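Local structure of envelopment polyprotein (Bovine Schmallenberg virus BH80/Germany/2011, 7A56) at residues Y190-I195 against Q234-P239; S351-V356 against V426-A431. The protein probably drives fusion of the viral and host membranes during cell entry, as a class II envelope fusion glycoprotein captured here in its postfusion trimer. All blocks are in the same frame, centred on the assembly; numbering follows the deposited sequence.

Interaction 1: Y190-I195 against Q234-P239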
# COMPACT_ATOMS: atom_id res chain seq x y z
N TYR A 190 -16.74 -8.00 -3.48
CA TYR A 190 -16.94 -6.94 -2.49
C TYR A 190 -15.88 -5.85 -2.61
O TYR A 190 -14.75 -6.10 -3.03
CB TYR A 190 -16.84 -7.48 -1.07
CG TYR A 190 -17.87 -8.55 -0.78
CD1 TYR A 190 -17.63 -9.87 -1.11
CD2 TYR A 190 -19.03 -8.24 -0.08
CE1 TYR A 190 -18.57 -10.87 -0.83
CE2 TYR A 190 -19.95 -9.22 0.23
CZ TYR A 190 -19.71 -10.53 -0.14
OH TYR A 190 -20.61 -11.51 0.21
N LYS A 191 -16.27 -4.64 -2.23
CA LYS A 191 -15.37 -3.50 -2.20
C LYS A 191 -15.22 -3.01 -0.75
O LYS A 191 -16.21 -2.94 -0.00
CB LYS A 191 -15.92 -2.37 -3.06
CG LYS A 191 -14.93 -1.25 -3.30
CD LYS A 191 -15.61 -0.18 -4.16
CE LYS A 191 -14.61 0.85 -4.63
NZ LYS A 191 -15.18 1.83 -5.64
N LYS A 192 -14.01 -2.55 -0.41
CA LYS A 192 -13.77 -1.97 0.95
C LYS A 192 -14.63 -0.71 1.12
O LYS A 192 -14.70 0.13 0.22
CB LYS A 192 -12.28 -1.64 1.07
CG LYS A 192 -11.84 -1.09 2.48
CD LYS A 192 -10.32 -1.28 2.69
CE LYS A 192 -9.54 -0.43 1.73
NZ LYS A 192 -8.11 -0.88 1.61
N SER A 193 -15.35 -0.63 2.26
CA SER A 193 -16.35 0.42 2.49
C SER A 193 -16.14 1.12 3.84
O SER A 193 -17.10 1.63 4.42
CB SER A 193 -17.77 -0.16 2.39
OG SER A 193 -18.00 -1.19 3.36
N SER A 194 -14.90 1.14 4.33
CA SER A 194 -14.50 1.88 5.53
C SER A 194 -13.00 2.10 5.45
O SER A 194 -12.30 1.51 4.61
CB SER A 194 -14.85 1.14 6.83
OG SER A 194 -13.99 0.02 6.98
N ILE A 195 -12.48 2.98 6.30
CA ILE A 195 -11.05 2.94 6.54
C ILE A 195 -10.71 1.62 7.24
O ILE A 195 -11.56 0.98 7.89
CB ILE A 195 -10.62 4.16 7.38
CG1 ILE A 195 -9.09 4.31 7.41
CG2 ILE A 195 -11.28 4.09 8.75
CD1 ILE A 195 -8.57 5.71 7.93
N GLN A 234 -0.33 4.84 10.64
CA GLN A 234 -1.48 4.41 9.83
C GLN A 234 -1.05 3.36 8.81
O GLN A 234 -0.04 3.54 8.13
CB GLN A 234 -2.05 5.61 9.12
CG GLN A 234 -3.35 5.29 8.37
CD GLN A 234 -4.05 6.59 7.94
OE1 GLN A 234 -5.25 6.67 7.82
NE2 GLN A 234 -3.27 7.62 7.74
N MET A 235 -1.80 2.25 8.72
CA MET A 235 -1.47 1.17 7.79
C MET A 235 -2.46 1.17 6.65
O MET A 235 -3.57 1.69 6.76
CB MET A 235 -1.49 -0.24 8.44
CG MET A 235 -0.51 -0.23 9.68
SD MET A 235 -0.41 -1.83 10.51
CE MET A 235 0.27 -2.98 9.32
N ASP A 236 -2.03 0.57 5.56
CA ASP A 236 -2.86 0.47 4.36
C ASP A 236 -2.55 -0.93 3.78
O ASP A 236 -1.89 -1.12 2.78
CB ASP A 236 -2.56 1.63 3.42
CG ASP A 236 -3.42 1.57 2.17
OD1 ASP A 236 -4.51 0.96 2.28
OD2 ASP A 236 -3.02 2.11 1.10
N SER A 237 -3.04 -1.96 4.45
CA SER A 237 -2.66 -3.35 4.28
C SER A 237 -3.78 -4.14 3.59
O SER A 237 -3.50 -5.15 2.95
CB SER A 237 -2.32 -4.01 5.65
OG SER A 237 -3.45 -4.10 6.64
N MET A 238 -4.98 -3.66 3.64
CA MET A 238 -6.10 -4.51 3.23
C MET A 238 -6.57 -4.17 1.81
O MET A 238 -6.51 -3.02 1.40
CB MET A 238 -7.25 -4.33 4.22
CG MET A 238 -6.80 -4.91 5.71
SD MET A 238 -8.23 -4.92 6.68
CE MET A 238 -9.25 -6.32 6.08
N PRO A 239 -7.00 -5.18 1.07
CA PRO A 239 -7.26 -5.01 -0.36
C PRO A 239 -8.50 -4.18 -0.63
O PRO A 239 -9.47 -4.18 0.13
CB PRO A 239 -7.46 -6.45 -0.87
CG PRO A 239 -7.95 -7.20 0.31
CD PRO A 239 -7.09 -6.60 1.48
O HOH W 1 -6.61 0.24 3.68
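The ammonium group of Lys192 is gripped by three partners: NZ gives a hydrogen bond to the backbone O of Met238 at 2.7 Å, a second to water 1 at 2.8 Å, and a weak one to Asn240 OD1. The first approaches from above the carbonyl plane of Met238, 46° out of it. Water 1 passes the link on, donating to Asp236 OD1 at 2.6 Å. Lys192 NZ and Asp236 OD1 are themselves 4.1 Å apart, so the opposite charges meet largely through the water, and the carboxylate probably still stabilises the ammonium ion. The lysine chain starts with CG anti to the backbone N, and the bend at chi3 (66°) places CE; nearer the backbone, CB lies 3.9 Å from Pro239 O. Lys192 lies on strand 187-192, which pairs with strands 98-134 and 241-245 in the antiparallel framework of this class II fusion protein, and the loop 234-239 leads into the second of those neighbours, running almost exactly opposite to the 192-195 path. Met238 puts its CB toward Lys192, 4.4 Å from NZ, but the rest of the side chain leads away, and it touches Tyr115 and Val326. Farther along, CD1 of Ile195 comes up against the side-chain amide of Gln234, the two side chains crossing at about a right angle. Other subunits of the trimer reach this region: Ile195 packs on Tyr396 of the second subunit, Asp236 on Asp236 of that subunit, and Met235 on Ile233 of the third.

Interaction 2: S351-V356 against V426-A431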
# COMPACT_ATOMS: atom_id res chain seq x y z
N SER A 351 12.37 -14.03 30.06
CA SER A 351 11.62 -14.70 29.00
C SER A 351 12.06 -16.15 28.97
O SER A 351 13.03 -16.54 29.63
CB SER A 351 11.83 -14.04 27.64
OG SER A 351 13.16 -14.29 27.21
N THR A 352 11.34 -16.95 28.19
CA THR A 352 11.58 -18.37 28.08
C THR A 352 11.22 -18.75 26.67
O THR A 352 10.23 -18.25 26.14
CB THR A 352 10.70 -19.14 29.06
OG1 THR A 352 11.00 -18.68 30.37
CG2 THR A 352 10.94 -20.63 28.95
N GLN A 353 12.02 -19.60 26.05
CA GLN A 353 11.61 -20.05 24.72
C GLN A 353 10.40 -20.98 24.81
O GLN A 353 10.36 -21.88 25.66
CB GLN A 353 12.76 -20.75 24.03
CG GLN A 353 13.56 -19.79 23.21
CD GLN A 353 13.92 -20.37 21.86
OE1 GLN A 353 13.61 -21.53 21.55
NE2 GLN A 353 14.58 -19.55 21.03
N ALA A 354 9.43 -20.77 23.91
CA ALA A 354 8.26 -21.65 23.89
C ALA A 354 8.64 -23.08 23.48
O ALA A 354 9.60 -23.31 22.75
CB ALA A 354 7.21 -21.07 22.92
N THR A 355 7.89 -24.05 23.99
CA THR A 355 8.01 -25.45 23.55
C THR A 355 6.92 -25.74 22.51
O THR A 355 5.75 -25.88 22.86
CB THR A 355 7.88 -26.39 24.74
OG1 THR A 355 8.89 -26.08 25.69
CG2 THR A 355 8.04 -27.89 24.30
N VAL A 356 7.31 -25.80 21.24
CA VAL A 356 6.39 -26.04 20.13
C VAL A 356 6.83 -27.32 19.43
O VAL A 356 8.03 -27.56 19.27
CB VAL A 356 6.37 -24.86 19.13
CG1 VAL A 356 5.40 -25.14 17.98
CG2 VAL A 356 5.99 -23.57 19.84
N VAL A 426 8.64 -23.91 12.89
CA VAL A 426 7.87 -22.95 13.67
C VAL A 426 8.52 -22.83 15.06
O VAL A 426 8.57 -23.81 15.80
CB VAL A 426 6.41 -23.39 13.80
CG1 VAL A 426 5.61 -22.36 14.59
CG2 VAL A 426 5.80 -23.64 12.37
N CYS A 427 8.98 -21.64 15.42
CA CYS A 427 9.84 -21.46 16.61
C CYS A 427 10.99 -22.46 16.43
O CYS A 427 11.61 -22.54 15.36
CB CYS A 427 9.01 -21.62 17.89
SG CYS A 427 8.19 -20.09 18.58
N SER A 428 11.31 -23.29 17.41
CA SER A 428 12.42 -24.20 17.18
C SER A 428 11.99 -25.56 16.60
O SER A 428 12.84 -26.42 16.39
CB SER A 428 13.22 -24.38 18.49
OG SER A 428 12.45 -25.08 19.44
N ALA A 429 10.70 -25.75 16.29
CA ALA A 429 10.25 -27.06 15.81
C ALA A 429 10.41 -27.16 14.30
O ALA A 429 10.26 -26.18 13.58
CB ALA A 429 8.79 -27.30 16.20
N SER A 430 10.72 -28.36 13.82
CA SER A 430 10.88 -28.62 12.40
C SER A 430 10.07 -29.84 11.98
O SER A 430 9.88 -30.77 12.77
CB SER A 430 12.33 -28.88 12.06
OG SER A 430 12.59 -28.41 10.76
N ALA A 431 9.65 -29.85 10.72
CA ALA A 431 9.01 -31.04 10.15
C ALA A 431 9.13 -30.97 8.64
O ALA A 431 9.30 -29.89 8.07
CB ALA A 431 7.54 -31.16 10.57
O HOH W 2 10.88 -22.47 20.66
O HOH W 3 9.81 -24.60 19.82
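Val356 and Ala429 bring their CA atoms to 5.9 Å where the loop 351-356 enters strand 356-365 beside a type II' beta turn, Val426 to Ala429, whose ends are joined by backbone hydrogen bonds in both directions and whose first corner, Cys427, takes a positive phi (53°). No direct hydrogen bond joins the two segments; Val356 carries the contact with its methyls. CG1, anti to its own backbone N (chi1 -180°), lies 4.4 Å from CG1 of Val426 and just as far from CB of Ala429, while CG2 meets CB of Cys427 at 4.1 Å. Closer still is CB of Ala429, 3.2 Å from the carbonyl O of Val356, a tight fit of methyl against backbone. Cys427 is tied by its disulfide to Cys387, a residue that Val356 and Val426 also touch. Two waters bridge polar atoms of the two segments. Water 3 accepts from Val356 N at 3.1 Å and is 2.7 Å from Ser428 OG, so it spans the segments. Water 2 lies near both Gln353 OE1 and Ala354 O and takes a weak bond from Ser428 N; Gln353, bent at chi2, otherwise only brushes Ser428 CB with its OE1. Val356 opens one four-stranded antiparallel sheet, whereas Val426 and Ala429 flank the two-residue loop of the hairpin formed by strands 422-426 and 429-433 in another, and Ile358, two residues further along strand 356-365, is touched by Val426, Ala429 and Ala431. Apolar faces of two such sheets meeting, with a disulfide tying strand 385-391 to the turn, fit the immunoglobulin-like sandwich expected of domain III in class II fusion proteins.

Overall arrangement
Following the chain from the N terminus, interaction 1 comes first: segment 190-195 leaves strand 187-192, the chain runs through 38 residues rich in strand, and 234-239 returns beside it just before strand 241-245. Only after a further long excursion does interaction 2 open at 351-356, which leads from strand 346-350 into strand 356-365; it closes at 426-431 after 69 intervening residues. The two loops therefore follow in series, neither enclosing nor crossing the other. Interaction 1 joins strand 187-192 to the loop before strand 241-245, near contacts with the other subunits, whereas interaction 2 joins the start of strand 356-365 to the hairpin 422-426/429-433 of the C-terminal sandwich. Their centres are about 33 Å apart, and they do not touch.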